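Local atomic coordinates of oligogalacturonate lyase (Yersinia enterocolitica subsp. enterocolitica, PDB entry 3PE7), a protein that cleaves short oligogalacturonates from pectin breakdown by beta-elimination in the cytoplasm, probably with the help of its bound manganese ion. Residues P29-H34 with G53-G58. Residues are numbered along the deposited sequence; the frame is centred on the assembly and turned at random.
Sequences PDVTCH and GGAFDG. With CA (calcium ion), chain C.
V31 and F56 meet over one face of the F56 ring, with their side chains crossing at about a right angle. V31 CG1 sits 4.0 Å from the ring centroid and 15° off the normal, a CH-pi contact. CG1 is anti to the backbone N (chi1 178°), where it also lies near the backbone N atoms of A55 and F56. A55 CB adds a second apolar contact with CG1. C33 SG approaches the same ring obliquely and comes 3.7 Å from F56 CE2, a sulfur-aromatic contact. Y63 packs edge-to-face with F56.

The contact is close from this cluster through to H34 and G53. Side chains pack at one end and backbones pair at the other. H34 and G53 form an antiparallel hydrogen-bonded pair. H34 N donates to G53 O at 2.9 Å, and G53 N donates to H34 O at 3.0 Å. C33 and G54 make the next, non-hydrogen-bonded pair, with CA atoms 4.2 Å apart. Here strand 33-34 joins strand 49-54 at the edge of one blade sheet of the seven-bladed beta-propeller. G53 CA lies over one face of the H34 imidazole, toward its rim. H34 NE2 is hydrogen-bonded to T83 OG1, and F84 stacks on the ring. The absence of a side chain at G53 leaves room for this ring.

The loose side lies beyond V31 and F56, where D30 and G58 are exposed to solvent. A type I turn runs from A55 to G58, closed by G58 N to A55 O. The turn places D57 at a calcium ion. D57 OD1 binds the ion at 2.4 Å, and three waters and M1 O are also ligands. D57 OD2 accepts hydrogen bonds from one of those waters, at 2.6 Å, and from Q74 NE2.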
ATOM      1  N   PRO A  29      13.002 -18.441   1.503  1.00 12.21           N
ATOM      2  CA  PRO A  29      11.809 -18.747   0.710  1.00 12.66           C
ATOM      3  C   PRO A  29      11.142 -20.077   1.069  1.00 12.71           C
ATOM      4  O   PRO A  29      10.250 -20.522   0.343  1.00 13.52           O
ATOM      5  CB  PRO A  29      12.334 -18.732  -0.734  1.00 12.54           C
ATOM      6  CG  PRO A  29      13.779 -19.091  -0.612  1.00 13.72           C
ATOM      7  CD  PRO A  29      14.220 -18.424   0.668  1.00 12.23           C
ATOM      8  N   ASP A  30      11.566 -20.700   2.167  1.00 13.14           N
ATOM      9  CA  ASP A  30      10.784 -21.802   2.722  1.00 13.25           C
ATOM     10  C   ASP A  30       9.824 -21.305   3.802  1.00 12.32           C
ATOM     11  O   ASP A  30       9.102 -22.111   4.408  1.00 12.87           O
ATOM     12  CB  ASP A  30      11.684 -22.922   3.277  1.00 14.63           C
ATOM     13  CG  ASP A  30      12.414 -22.513   4.527  1.00 17.70           C
ATOM     14  OD1 ASP A  30      12.993 -21.402   4.573  1.00 18.44           O
ATOM     15  OD2 ASP A  30      12.381 -23.296   5.500  1.00 23.36           O
ATOM     16  N   VAL A  31       9.812 -19.993   4.063  1.00 11.30           N
ATOM     17  CA  VAL A  31       8.827 -19.383   4.976  1.00  9.65           C
ATOM     18  C   VAL A  31       8.164 -18.210   4.241  1.00 10.26           C
ATOM     19  O   VAL A  31       8.862 -17.358   3.695  1.00  9.88           O
ATOM     20  CB  VAL A  31       9.496 -18.873   6.274  1.00 10.40           C
ATOM     21  CG1 VAL A  31       8.458 -18.186   7.204  1.00 11.39           C
ATOM     22  CG2 VAL A  31      10.226 -20.023   6.947  1.00  9.63           C
ATOM     23  N   THR A  32       6.834 -18.163   4.237  1.00  8.74           N
ATOM     24  CA  THR A  32       6.142 -17.042   3.595  1.00  8.99           C
ATOM     25  C   THR A  32       6.403 -15.743   4.344  1.00  9.41           C
ATOM     26  O   THR A  32       6.072 -15.619   5.521  1.00  9.67           O
ATOM     27  CB  THR A  32       4.623 -17.315   3.486  1.00  9.11           C
ATOM     28  OG1 THR A  32       4.434 -18.420   2.598  1.00  8.81           O
ATOM     29  CG2 THR A  32       3.861 -16.081   2.972  1.00  8.60           C
ATOM     30  N   CYS A  33       7.042 -14.792   3.655  1.00  9.32           N
ATOM     31  CA  CYS A  33       7.264 -13.443   4.187  1.00  9.59           C
ATOM     32  C   CYS A  33       6.891 -12.440   3.100  1.00  9.08           C
ATOM     33  O   CYS A  33       7.083 -12.691   1.905  1.00  9.67           O
ATOM     34  CB  CYS A  33       8.736 -13.233   4.564  1.00  9.75           C
ATOM     35  SG  CYS A  33       9.330 -14.362   5.860  1.00 10.64           S
ATOM     36  N   HIS A  34       6.359 -11.301   3.499  1.00  8.58           N
ATOM     37  CA  HIS A  34       5.972 -10.314   2.500  1.00  8.07           C
ATOM     38  C   HIS A  34       6.096  -8.912   3.052  1.00  8.39           C
ATOM     39  O   HIS A  34       6.019  -8.692   4.260  1.00  8.54           O
ATOM     40  CB  HIS A  34       4.517 -10.539   2.046  1.00  8.31           C
ATOM     41  CG  HIS A  34       3.528 -10.293   3.140  1.00  8.16           C
ATOM     42  ND1 HIS A  34       3.014  -9.039   3.403  1.00  7.80           N
ATOM     43  CD2 HIS A  34       3.031 -11.117   4.093  1.00  7.92           C
ATOM     44  CE1 HIS A  34       2.191  -9.120   4.440  1.00  8.64           C
ATOM     45  NE2 HIS A  34       2.195 -10.366   4.884  1.00  9.11           N
ATOM     46  N   GLY A  53       5.939  -8.801   7.229  1.00  8.71           N
ATOM     47  CA  GLY A  53       5.089  -9.890   7.733  1.00  8.76           C
ATOM     48  C   GLY A  53       5.773 -11.209   7.427  1.00  9.07           C
ATOM     49  O   GLY A  53       6.363 -11.383   6.348  1.00  8.73           O
ATOM     50  N   GLY A  54       5.747 -12.119   8.394  1.00  8.78           N
ATOM     51  CA  GLY A  54       6.423 -13.411   8.258  1.00  8.97           C
ATOM     52  C   GLY A  54       5.652 -14.517   8.952  1.00  9.22           C
ATOM     53  O   GLY A  54       4.855 -14.266   9.853  1.00  9.29           O
ATOM     54  N   ALA A  55       5.879 -15.749   8.501  1.00 10.09           N
ATOM     55  CA  ALA A  55       5.107 -16.894   8.993  1.00 10.18           C
ATOM     56  C   ALA A  55       5.883 -17.807   9.953  1.00 10.20           C
ATOM     57  O   ALA A  55       5.443 -18.908  10.223  1.00 10.75           O
ATOM     58  CB  ALA A  55       4.565 -17.703   7.803  1.00 10.10           C
ATOM     59  N   PHE A  56       7.001 -17.328  10.514  1.00 10.32           N
ATOM     60  CA  PHE A  56       7.913 -18.191  11.276  1.00 10.79           C
ATOM     61  C   PHE A  56       7.239 -18.891  12.459  1.00 11.35           C
ATOM     62  O   PHE A  56       7.517 -20.072  12.718  1.00 12.08           O
ATOM     63  CB  PHE A  56       9.098 -17.372  11.814  1.00 11.08           C
ATOM     64  CG  PHE A  56       9.908 -16.697  10.729  1.00 10.77           C
ATOM     65  CD1 PHE A  56      10.915 -17.386  10.069  1.00 11.87           C
ATOM     66  CD2 PHE A  56       9.647 -15.370  10.380  1.00 10.75           C
ATOM     67  CE1 PHE A  56      11.669 -16.769   9.061  1.00 12.79           C
ATOM     68  CE2 PHE A  56      10.397 -14.731   9.375  1.00 10.28           C
ATOM     69  CZ  PHE A  56      11.406 -15.433   8.720  1.00 11.69           C
ATOM     70  N   ASP A  57       6.362 -18.168  13.166  1.00 11.88           N
ATOM     71  CA  ASP A  57       5.696 -18.670  14.385  1.00 12.49           C
ATOM     72  C   ASP A  57       4.486 -19.566  14.052  1.00 12.42           C
ATOM     73  O   ASP A  57       3.902 -20.221  14.948  1.00 12.76           O
ATOM     74  CB  ASP A  57       5.242 -17.479  15.237  1.00 12.71           C
ATOM     75  CG  ASP A  57       5.038 -17.830  16.722  1.00 13.65           C
ATOM     76  OD1 ASP A  57       5.593 -18.839  17.206  1.00 13.24           O
ATOM     77  OD2 ASP A  57       4.328 -17.058  17.401  1.00 15.87           O
ATOM     78  N   GLY A  58       4.105 -19.600  12.773  1.00 11.51           N
ATOM     79  CA  GLY A  58       2.939 -20.396  12.329  1.00 11.62           C
ATOM     80  C   GLY A  58       1.978 -19.551  11.512  1.00 11.78           C
ATOM     81  O   GLY A  58       1.890 -19.723  10.288  1.00 11.07           O
TER
HETATM   82 CA    CA C 390       5.150 -19.847  19.346  1.00 17.58          CA
HETATM   83  O   HOH W   1       3.602 -18.055  19.698  1.00 17.89           O
HETATM   84  O   HOH W   2       5.484 -19.852  21.723  1.00 21.01           O
HETATM   85  O   HOH W   3       6.693 -21.654  18.928  1.00 28.35           O